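Local atomic coordinates of chloromuconate cycloisomerase (PDB entry 4M0X), a protein that belongs to the enolase superfamily and combines a mandelate racemase/muconate lactonizing enzyme-type N-terminal domain with a TIM-barrel domain that holds a manganese ion. Residues 138-143 with 163-168; 179-184 with 211-216; 222-227 with 242-247; 294-299 with 323-328. All coordinates share one frame; numbering follows the deposited sequence.

Contact 1: 138-143 with 163-168; sequences TWAFSA and SFKFKM
Phe141 meets Phe166 with one side of its ring: CD2 sits over a face of the Phe166 ring, toward the rim and 3.4 Å from CE1. The two planes make 48°, an oblique meeting. Toward Phe164 the relation differs. There the planes run in nearly the same direction but are displaced, with little overlap, and the touching is done by Phe141 CZ and Phe164 CD2, 3.8 Å from each other. Phe141 reaches both because its CG lies beside the backbone N (chi1 -56°), which swings the ring back along the strand. On the opposite face small Ala140 sets CB 3.7 Å from Lys165 CB, and the extended lysine continues to salt bridges with Glu222 and Glu325. At Ser163, the first residue of strand 163-167, its OG and Thr138 OG1 share a 2.9 Å hydrogen bond. Parallel-strand bonds such as Lys165 N to Trp139 O (2.9 Å) join the backbones, and a water links the carbonyls of Ser142 and Lys167 at the far end. This is a beta-alpha-beta unit of the barrel: helix 146-159 covers Phe141 and Phe164, helix 173-183 covers Phe166, and strand 192-196 continues the sheet beyond 163-167.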
# COMPACT_ATOMS: atom_id res chain seq x y z
N THR A 138 -28.19 27.02 -4.95
CA THR A 138 -28.79 25.71 -4.71
C THR A 138 -29.74 25.86 -3.54
O THR A 138 -29.32 26.25 -2.44
CB THR A 138 -27.74 24.64 -4.40
OG1 THR A 138 -27.08 24.26 -5.61
CG2 THR A 138 -28.36 23.42 -3.81
N TRP A 139 -31.02 25.58 -3.79
CA TRP A 139 -32.04 25.70 -2.77
C TRP A 139 -32.08 24.49 -1.87
O TRP A 139 -32.28 23.36 -2.34
CB TRP A 139 -33.44 25.88 -3.38
CG TRP A 139 -34.44 26.16 -2.30
CD1 TRP A 139 -35.33 25.28 -1.77
CD2 TRP A 139 -34.57 27.37 -1.55
NE1 TRP A 139 -36.02 25.87 -0.75
CE2 TRP A 139 -35.58 27.16 -0.59
CE3 TRP A 139 -33.93 28.63 -1.59
CZ2 TRP A 139 -35.99 28.16 0.31
CZ3 TRP A 139 -34.33 29.62 -0.70
CH2 TRP A 139 -35.36 29.38 0.23
N ALA A 140 -31.91 24.72 -0.58
CA ALA A 140 -31.95 23.61 0.36
C ALA A 140 -33.27 23.52 1.11
O ALA A 140 -33.58 24.34 1.99
CB ALA A 140 -30.75 23.64 1.32
N PHE A 141 -34.05 22.51 0.73
CA PHE A 141 -35.19 22.08 1.49
C PHE A 141 -34.82 21.71 2.93
O PHE A 141 -33.75 21.18 3.21
CB PHE A 141 -35.79 20.86 0.85
CG PHE A 141 -36.17 21.06 -0.57
CD1 PHE A 141 -37.03 22.09 -0.94
CD2 PHE A 141 -35.68 20.19 -1.56
CE1 PHE A 141 -37.38 22.27 -2.26
CE2 PHE A 141 -36.05 20.35 -2.89
CZ PHE A 141 -36.91 21.39 -3.23
N SER A 142 -35.75 22.00 3.83
CA SER A 142 -35.69 21.60 5.22
C SER A 142 -36.07 20.11 5.33
O SER A 142 -36.52 19.50 4.34
CB SER A 142 -36.67 22.48 5.98
OG SER A 142 -36.63 22.22 7.35
N ALA A 143 -35.90 19.51 6.51
CA ALA A 143 -36.31 18.11 6.69
C ALA A 143 -37.83 17.92 6.87
O ALA A 143 -38.30 16.83 7.20
CB ALA A 143 -35.53 17.45 7.82
N SER A 163 -31.15 23.67 -9.14
CA SER A 163 -30.21 22.98 -8.26
C SER A 163 -30.74 22.90 -6.82
O SER A 163 -31.15 23.91 -6.24
CB SER A 163 -28.84 23.66 -8.31
OG SER A 163 -27.82 22.76 -7.93
N PHE A 164 -30.74 21.70 -6.25
CA PHE A 164 -31.38 21.47 -4.93
C PHE A 164 -30.60 20.61 -3.93
O PHE A 164 -29.73 19.81 -4.30
CB PHE A 164 -32.81 20.92 -5.09
CG PHE A 164 -33.62 21.70 -6.07
CD1 PHE A 164 -33.55 21.40 -7.43
CD2 PHE A 164 -34.38 22.77 -5.65
CE1 PHE A 164 -34.27 22.15 -8.35
CE2 PHE A 164 -35.09 23.53 -6.57
CZ PHE A 164 -35.05 23.21 -7.92
N LYS A 165 -30.93 20.81 -2.65
CA LYS A 165 -30.35 20.05 -1.56
C LYS A 165 -31.46 19.63 -0.65
O LYS A 165 -32.34 20.44 -0.34
CB LYS A 165 -29.35 20.92 -0.78
CG LYS A 165 -28.43 20.15 0.14
CD LYS A 165 -27.38 21.12 0.67
CE LYS A 165 -26.66 20.55 1.87
NZ LYS A 165 -26.06 21.62 2.69
N PHE A 166 -31.40 18.37 -0.22
CA PHE A 166 -32.31 17.85 0.78
C PHE A 166 -31.59 17.68 2.08
O PHE A 166 -30.58 16.96 2.15
CB PHE A 166 -32.87 16.49 0.36
CG PHE A 166 -33.91 16.58 -0.69
CD1 PHE A 166 -35.23 16.71 -0.34
CD2 PHE A 166 -33.56 16.53 -2.02
CE1 PHE A 166 -36.21 16.80 -1.32
CE2 PHE A 166 -34.52 16.60 -3.01
CZ PHE A 166 -35.85 16.74 -2.66
N LYS A 167 -32.08 18.35 3.11
CA LYS A 167 -31.43 18.25 4.40
C LYS A 167 -31.96 16.95 4.98
O LYS A 167 -33.14 16.66 4.83
CB LYS A 167 -31.72 19.48 5.27
CG LYS A 167 -30.50 20.01 6.02
CD LYS A 167 -29.86 21.24 5.35
CE LYS A 167 -28.31 21.19 5.29
NZ LYS A 167 -27.59 20.35 6.31
N MET A 168 -31.08 16.13 5.57
CA MET A 168 -31.44 14.77 6.06
C MET A 168 -30.88 14.46 7.44
O MET A 168 -30.13 15.24 8.02
CB MET A 168 -31.01 13.68 5.04
CG MET A 168 -31.80 13.74 3.75
SD MET A 168 -31.66 12.41 2.54
CE MET A 168 -32.21 11.01 3.50
O HOH W 1 -35.00 17.66 3.13

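Contact 2: 179-184 with 211-216; sequences RVLDVL and PILADA
Leu213 sets CD2 among Val180, Leu181 and Leu184, and this methyl is the centre of the well-packed side of the contact. It lies 4.0 Å from Val180 CG1, 4.1 Å from Leu181 CD2 and 4.2 Å from Leu184 CD1, so one leucine branch serves three neighbours. Val180 and Leu213 cross at about a right angle. Branched aliphatic residues suit this inner side, which faces the sheet: Val180 also rests on Phe166 and Met168, and Leu213 on Val218. Buried Leu184 reaches across from the same side, with CD2 3.7 Å from Ala216 O. The helices 173-183 and 203-215 are successive outer helices of the TIM barrel, with strand 192-196 between them in the chain. Their segments run nearly parallel, 7° apart, yet the axes stay 10.5 Å from each other, and long side chains rather than backbones have to span the gap. Away from the sheet the residues are partly exposed, though Leu181 still buries more surface here than any other residue. With its CG beside the backbone N (chi1 -73°), it sends CD1 across the lightly covered Ile212 to touch CG2 at 4.0 Å. Small Ala216 suits its place just after the second helix, where the chain comes near.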
# COMPACT_ATOMS: atom_id res chain seq x y z
N ARG A 179 -39.28 9.65 2.11
CA ARG A 179 -39.65 11.06 2.09
C ARG A 179 -38.96 11.79 0.94
O ARG A 179 -39.59 12.53 0.19
CB ARG A 179 -39.31 11.73 3.42
CG ARG A 179 -39.55 13.23 3.46
CD ARG A 179 -39.15 13.82 4.79
NE ARG A 179 -37.70 13.79 5.03
CZ ARG A 179 -36.83 14.75 4.67
NH1 ARG A 179 -37.24 15.86 4.05
NH2 ARG A 179 -35.55 14.61 4.95
N VAL A 180 -37.66 11.57 0.80
CA VAL A 180 -36.91 12.31 -0.21
C VAL A 180 -37.28 11.82 -1.61
O VAL A 180 -37.40 12.63 -2.53
CB VAL A 180 -35.40 12.30 0.05
CG1 VAL A 180 -34.62 12.89 -1.10
CG2 VAL A 180 -35.12 13.09 1.31
N LEU A 181 -37.46 10.51 -1.74
CA LEU A 181 -37.84 9.93 -3.03
C LEU A 181 -39.17 10.52 -3.45
O LEU A 181 -39.43 10.69 -4.65
CB LEU A 181 -37.93 8.40 -2.97
CG LEU A 181 -36.66 7.53 -2.89
CD1 LEU A 181 -37.02 6.14 -2.41
CD2 LEU A 181 -35.89 7.44 -4.19
N ASP A 182 -40.01 10.85 -2.47
CA ASP A 182 -41.31 11.44 -2.74
C ASP A 182 -41.16 12.74 -3.48
O ASP A 182 -41.73 12.91 -4.54
CB ASP A 182 -42.09 11.69 -1.46
CG ASP A 182 -43.03 10.57 -1.12
OD1 ASP A 182 -42.73 9.40 -1.48
OD2 ASP A 182 -44.07 10.86 -0.49
N VAL A 183 -40.36 13.64 -2.91
CA VAL A 183 -40.18 14.97 -3.47
C VAL A 183 -39.47 14.96 -4.81
O VAL A 183 -39.75 15.77 -5.67
CB VAL A 183 -39.40 15.87 -2.51
CG1 VAL A 183 -39.24 17.25 -3.13
CG2 VAL A 183 -40.11 15.95 -1.17
N LEU A 184 -38.57 14.00 -4.98
CA LEU A 184 -37.84 13.82 -6.22
C LEU A 184 -38.75 13.42 -7.37
O LEU A 184 -38.33 13.45 -8.54
CB LEU A 184 -36.77 12.75 -6.03
CG LEU A 184 -35.51 13.11 -5.27
CD1 LEU A 184 -34.99 11.90 -4.52
CD2 LEU A 184 -34.50 13.63 -6.27
N PRO A 211 -27.54 4.43 -3.27
CA PRO A 211 -27.74 4.01 -4.67
C PRO A 211 -29.22 4.11 -5.07
O PRO A 211 -29.53 4.45 -6.23
CB PRO A 211 -27.33 2.55 -4.68
CG PRO A 211 -26.43 2.39 -3.50
CD PRO A 211 -26.96 3.35 -2.47
N ILE A 212 -30.11 3.88 -4.11
CA ILE A 212 -31.52 3.96 -4.39
C ILE A 212 -31.88 5.40 -4.72
O ILE A 212 -32.64 5.68 -5.68
CB ILE A 212 -32.37 3.35 -3.24
CG1 ILE A 212 -32.39 1.82 -3.36
CG2 ILE A 212 -33.81 3.85 -3.28
CD1 ILE A 212 -32.64 1.13 -2.04
N LEU A 213 -31.31 6.32 -3.95
CA LEU A 213 -31.52 7.73 -4.20
C LEU A 213 -30.79 8.21 -5.47
O LEU A 213 -31.24 9.13 -6.15
CB LEU A 213 -31.09 8.52 -2.98
CG LEU A 213 -31.89 8.40 -1.67
CD1 LEU A 213 -31.09 8.83 -0.44
CD2 LEU A 213 -33.12 9.27 -1.81
N ALA A 214 -29.66 7.62 -5.81
CA ALA A 214 -28.95 8.03 -7.02
C ALA A 214 -29.77 7.61 -8.23
O ALA A 214 -29.89 8.36 -9.20
CB ALA A 214 -27.55 7.44 -7.08
N ASP A 215 -30.36 6.42 -8.14
CA ASP A 215 -31.29 5.94 -9.16
C ASP A 215 -32.45 6.92 -9.38
O ASP A 215 -32.85 7.15 -10.51
CB ASP A 215 -31.82 4.54 -8.80
CG ASP A 215 -30.74 3.46 -8.92
OD1 ASP A 215 -29.61 3.77 -9.39
OD2 ASP A 215 -31.03 2.30 -8.53
N ALA A 216 -32.96 7.51 -8.30
CA ALA A 216 -34.06 8.49 -8.37
C ALA A 216 -33.65 9.93 -8.69
O ALA A 216 -34.48 10.82 -8.70
CB ALA A 216 -34.87 8.46 -7.09

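Contact 3: 222-227 with 242-247; sequences EQPIAR and IPIMAD. With MN (manganese (II) ion), chain C.
Glu222 OE2 and Asp247 OD2 grip one manganese ion, each from 2.2 Å. The two oxygens are only 2.8 Å apart, a closeness between acceptors that the cation between them makes tolerable, and their carboxylate planes are turned 43° against each other. Each acid spends one oxygen on the metal and offers the other to a lysine: Glu222 OE1 to Lys165, Asp247 OD1 to Lys271. Glu222 reaches in on an extended chain, with CG anti to the backbone N (chi1 -157°), and Met245 crosses it obliquely, with CE 3.7 Å from Glu222 CG. Gln223 positions the partner strand. Its backbone N bonds to Met245 O at 2.8 Å, while its amide, carried round by a bend at chi2, works in both directions. OE1 takes the nearly straight bond from Asp247 N (3.2 Å) in its carbonyl plane, and NE2 gives its hydrogen to Ile225 O at 2.8 Å. Glutamine suits the place because it can donate and accept at once. Two waters and Asp196 complete the metal's coordination. Three acids at the C-terminal ends of successive barrel strands, 192-196, 220-222 and 244-246, form the characteristic metal site of the enolase superfamily.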
# COMPACT_ATOMS: atom_id res chain seq x y z
N GLU A 222 -23.59 14.56 0.23
CA GLU A 222 -22.82 15.34 1.14
C GLU A 222 -22.67 14.56 2.43
O GLU A 222 -23.59 13.90 2.86
CB GLU A 222 -23.47 16.70 1.37
CG GLU A 222 -22.45 17.74 1.84
CD GLU A 222 -23.05 19.03 2.35
OE1 GLU A 222 -24.07 19.47 1.77
OE2 GLU A 222 -22.46 19.61 3.30
N GLN A 223 -21.48 14.63 3.04
CA GLN A 223 -21.17 14.01 4.31
C GLN A 223 -22.16 12.96 4.73
O GLN A 223 -22.97 13.19 5.62
CB GLN A 223 -21.10 15.06 5.41
CG GLN A 223 -20.38 14.55 6.65
CD GLN A 223 -18.92 14.33 6.38
OE1 GLN A 223 -18.24 15.22 5.85
NE2 GLN A 223 -18.43 13.15 6.70
N PRO A 224 -22.13 11.78 4.10
CA PRO A 224 -23.19 10.84 4.52
C PRO A 224 -22.88 10.14 5.86
O PRO A 224 -23.78 9.95 6.68
CB PRO A 224 -23.25 9.83 3.38
CG PRO A 224 -21.92 9.92 2.72
CD PRO A 224 -21.37 11.31 2.93
N ILE A 225 -21.63 9.78 6.08
CA ILE A 225 -21.24 9.09 7.29
C ILE A 225 -20.41 10.03 8.16
O ILE A 225 -20.09 11.15 7.72
CB ILE A 225 -20.50 7.77 6.99
CG1 ILE A 225 -19.24 7.99 6.16
CG2 ILE A 225 -21.42 6.83 6.24
CD1 ILE A 225 -18.29 6.79 6.16
N ALA A 226 -20.09 9.59 9.38
CA ALA A 226 -19.32 10.38 10.37
C ALA A 226 -18.07 11.10 9.79
O ALA A 226 -17.50 10.64 8.84
CB ALA A 226 -18.94 9.50 11.57
N ARG A 227 -17.65 12.22 10.39
CA ARG A 227 -16.58 13.04 9.84
C ARG A 227 -15.20 12.41 9.88
O ARG A 227 -14.32 12.72 9.05
CB ARG A 227 -16.52 14.41 10.52
CG ARG A 227 -16.02 14.39 11.94
CD ARG A 227 -16.37 15.70 12.63
NE ARG A 227 -17.79 15.75 12.92
CZ ARG A 227 -18.46 16.87 13.18
NH1 ARG A 227 -17.83 18.03 13.19
NH2 ARG A 227 -19.75 16.82 13.42
N ILE A 242 -22.32 8.13 -7.93
CA ILE A 242 -22.41 9.57 -7.77
C ILE A 242 -21.30 10.01 -6.84
O ILE A 242 -20.84 9.22 -6.03
CB ILE A 242 -23.79 10.04 -7.20
CG1 ILE A 242 -24.16 9.23 -5.95
CG2 ILE A 242 -24.88 9.97 -8.27
CD1 ILE A 242 -25.24 9.88 -5.13
N PRO A 243 -20.84 11.26 -6.97
CA PRO A 243 -19.75 11.69 -6.09
C PRO A 243 -20.14 11.97 -4.64
O PRO A 243 -21.30 12.24 -4.33
CB PRO A 243 -19.25 12.98 -6.76
CG PRO A 243 -20.39 13.46 -7.58
CD PRO A 243 -21.11 12.22 -8.05
N ILE A 244 -19.13 11.96 -3.79
CA ILE A 244 -19.24 12.21 -2.36
C ILE A 244 -18.54 13.53 -2.02
O ILE A 244 -17.35 13.74 -2.36
CB ILE A 244 -18.51 11.08 -1.59
CG1 ILE A 244 -19.05 9.72 -1.98
CG2 ILE A 244 -18.58 11.26 -0.08
CD1 ILE A 244 -20.51 9.56 -1.64
N MET A 245 -19.23 14.40 -1.29
CA MET A 245 -18.66 15.65 -0.83
C MET A 245 -18.38 15.68 0.68
O MET A 245 -19.23 15.37 1.50
CB MET A 245 -19.61 16.75 -1.19
CG MET A 245 -19.25 18.14 -0.70
SD MET A 245 -20.04 19.32 -1.81
CE MET A 245 -21.79 19.07 -1.55
N ALA A 246 -17.16 16.07 1.03
CA ALA A 246 -16.80 16.33 2.39
C ALA A 246 -17.30 17.71 2.79
O ALA A 246 -17.18 18.68 2.03
CB ALA A 246 -15.30 16.27 2.52
N ASP A 247 -17.87 17.79 3.99
CA ASP A 247 -18.25 19.05 4.58
C ASP A 247 -17.60 19.04 5.97
O ASP A 247 -16.46 19.51 6.10
CB ASP A 247 -19.77 19.22 4.63
CG ASP A 247 -20.20 20.47 5.43
OD1 ASP A 247 -19.32 21.28 5.80
OD2 ASP A 247 -21.41 20.62 5.72
MN MN C . -23.47 19.97 5.17
O HOH W 2 -23.79 19.92 7.64
O HOH W 3 -22.79 17.98 5.88

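Contact 4: 294-299 with 323-328; sequences ACFGAA and GCELFG
Glu325 and Ala299 meet through a hydrogen bond from the backbone N of Ala299 to OE2, whose modelled length is doubtfully short. The N-H arrives on the anti side of the carboxylate and 32° out of its plane. Glu325 reaches this amide with CG held between the backbone N and the carbonyl carbon (chi1 55°) and the chain extended beyond. Phe296 crosses the glutamate at about a right angle: its CE2 lies 3.4 Å from Glu325 CD and its CZ 3.7 Å from CB, with ring and carboxylate planes 45° apart. On the other side of the ring, CE1 lies 3.6 Å from Gly323 C, while the Gly323 N sits at the ring's edge.

Behind these side chains the backbones hold the register of two parallel strands. Gly297 N bonds to Gly323 O at 2.7 Å and almost straight (172°), and Glu325 N returns a bond to Gly297 O, also at 2.7 Å. Glycine suits both places: a CB on Gly297 would stand on the same sheet face as Cys324 CB and crowd it, and the backbone angles of Gly323 would jam one against the preceding carbonyl.

Further out, helix 304-316 covers Cys324 and Leu326, and its Tyr314 bonds to Ala298 O, while Lys271 bonds to Ala299 O. Glu325 OE1 pairs with Lys165. The two carboxylate oxygens are thus divided between a fixed backbone amide and the ammonium group of Lys165, which restricts rotation of the group. With the manganese about 5 Å from its side chain, Glu325 is placed to act as a second-shell residue that orients this lysine.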
# COMPACT_ATOMS: atom_id res chain seq x y z
N ALA A 294 -13.61 18.88 -6.92
CA ALA A 294 -14.57 19.97 -7.08
C ALA A 294 -14.86 20.75 -5.80
O ALA A 294 -14.61 20.29 -4.69
CB ALA A 294 -15.86 19.42 -7.64
N CYS A 295 -15.42 21.95 -5.96
CA CYS A 295 -15.83 22.76 -4.82
C CYS A 295 -17.29 23.12 -4.90
O CYS A 295 -17.92 23.17 -5.99
CB CYS A 295 -14.99 24.02 -4.72
SG CYS A 295 -13.31 23.78 -4.10
N PHE A 296 -17.80 23.39 -3.72
CA PHE A 296 -19.15 23.78 -3.53
C PHE A 296 -19.05 25.01 -2.68
O PHE A 296 -18.28 25.02 -1.70
CB PHE A 296 -19.86 22.70 -2.76
CG PHE A 296 -21.33 22.92 -2.59
CD1 PHE A 296 -22.15 23.25 -3.68
CD2 PHE A 296 -21.93 22.73 -1.35
CE1 PHE A 296 -23.52 23.40 -3.52
CE2 PHE A 296 -23.30 22.86 -1.19
CZ PHE A 296 -24.10 23.21 -2.27
N GLY A 297 -19.80 26.04 -3.06
CA GLY A 297 -19.88 27.26 -2.27
C GLY A 297 -20.93 27.05 -1.19
O GLY A 297 -22.13 27.34 -1.40
N ALA A 298 -20.48 26.55 -0.04
CA ALA A 298 -21.36 26.03 0.97
C ALA A 298 -21.86 27.08 1.95
O ALA A 298 -21.27 28.15 2.08
CB ALA A 298 -20.71 24.88 1.72
N ALA A 299 -22.94 26.74 2.65
CA ALA A 299 -23.60 27.64 3.57
C ALA A 299 -23.53 27.07 4.98
O ALA A 299 -23.41 25.85 5.15
CB ALA A 299 -25.04 27.84 3.14
N GLY A 323 -21.63 23.83 -7.42
CA GLY A 323 -22.59 24.89 -7.19
C GLY A 323 -22.35 25.71 -5.95
O GLY A 323 -21.28 25.64 -5.34
N CYS A 324 -23.34 26.50 -5.59
CA CYS A 324 -23.31 27.36 -4.41
C CYS A 324 -24.69 27.40 -3.66
O CYS A 324 -25.77 27.55 -4.27
CB CYS A 324 -22.84 28.74 -4.82
SG CYS A 324 -23.16 30.01 -3.60
N GLU A 325 -24.65 27.26 -2.35
CA GLU A 325 -25.88 27.22 -1.57
C GLU A 325 -26.06 28.49 -0.71
O GLU A 325 -26.51 28.39 0.43
CB GLU A 325 -25.94 25.95 -0.69
CG GLU A 325 -24.72 25.75 0.23
CD GLU A 325 -24.89 24.66 1.28
OE1 GLU A 325 -25.93 23.94 1.31
OE2 GLU A 325 -23.98 24.51 2.13
N LEU A 326 -25.72 29.66 -1.23
CA LEU A 326 -25.83 30.84 -0.38
C LEU A 326 -27.21 31.45 -0.39
O LEU A 326 -27.35 32.63 -0.67
CB LEU A 326 -24.81 31.90 -0.74
CG LEU A 326 -23.47 31.78 -0.06
CD1 LEU A 326 -22.52 32.84 -0.60
CD2 LEU A 326 -23.62 31.93 1.44
N PHE A 327 -28.23 30.65 -0.05
CA PHE A 327 -29.64 31.05 -0.08
C PHE A 327 -30.04 31.58 1.30
O PHE A 327 -31.06 32.23 1.45
CB PHE A 327 -30.52 29.83 -0.37
CG PHE A 327 -30.42 28.79 0.71
CD1 PHE A 327 -31.20 28.89 1.86
CD2 PHE A 327 -29.50 27.77 0.62
CE1 PHE A 327 -31.08 27.97 2.89
CE2 PHE A 327 -29.38 26.84 1.64
CZ PHE A 327 -30.16 26.94 2.78
N GLY A 328 -29.24 31.27 2.31
CA GLY A 328 -29.57 31.58 3.70
C GLY A 328 -30.16 32.95 3.94
O GLY A 328 -31.32 33.06 4.36

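Overall arrangement
Contacts 1, 2, 3 and 4 follow one another along the chain and sample one TIM barrel. Contacts 1, 3 and 4 lie in its sheet, with centres 11 to 15 Å apart; contact 2 joins outer helices, its centre 21 Å from that of contact 4. Strand 134-141 opens the barrel and 323-324 is its eighth parallel strand; the backbone bond between Thr138 and Cys324 brings contacts 1 and 4 together and closes the ring. Inside, Lys165 joins contacts 1, 3 and 4 round the metal. On the outer face of the sheet Phe166 packs against Val183, joining contact 1 to the helical shell of contact 2.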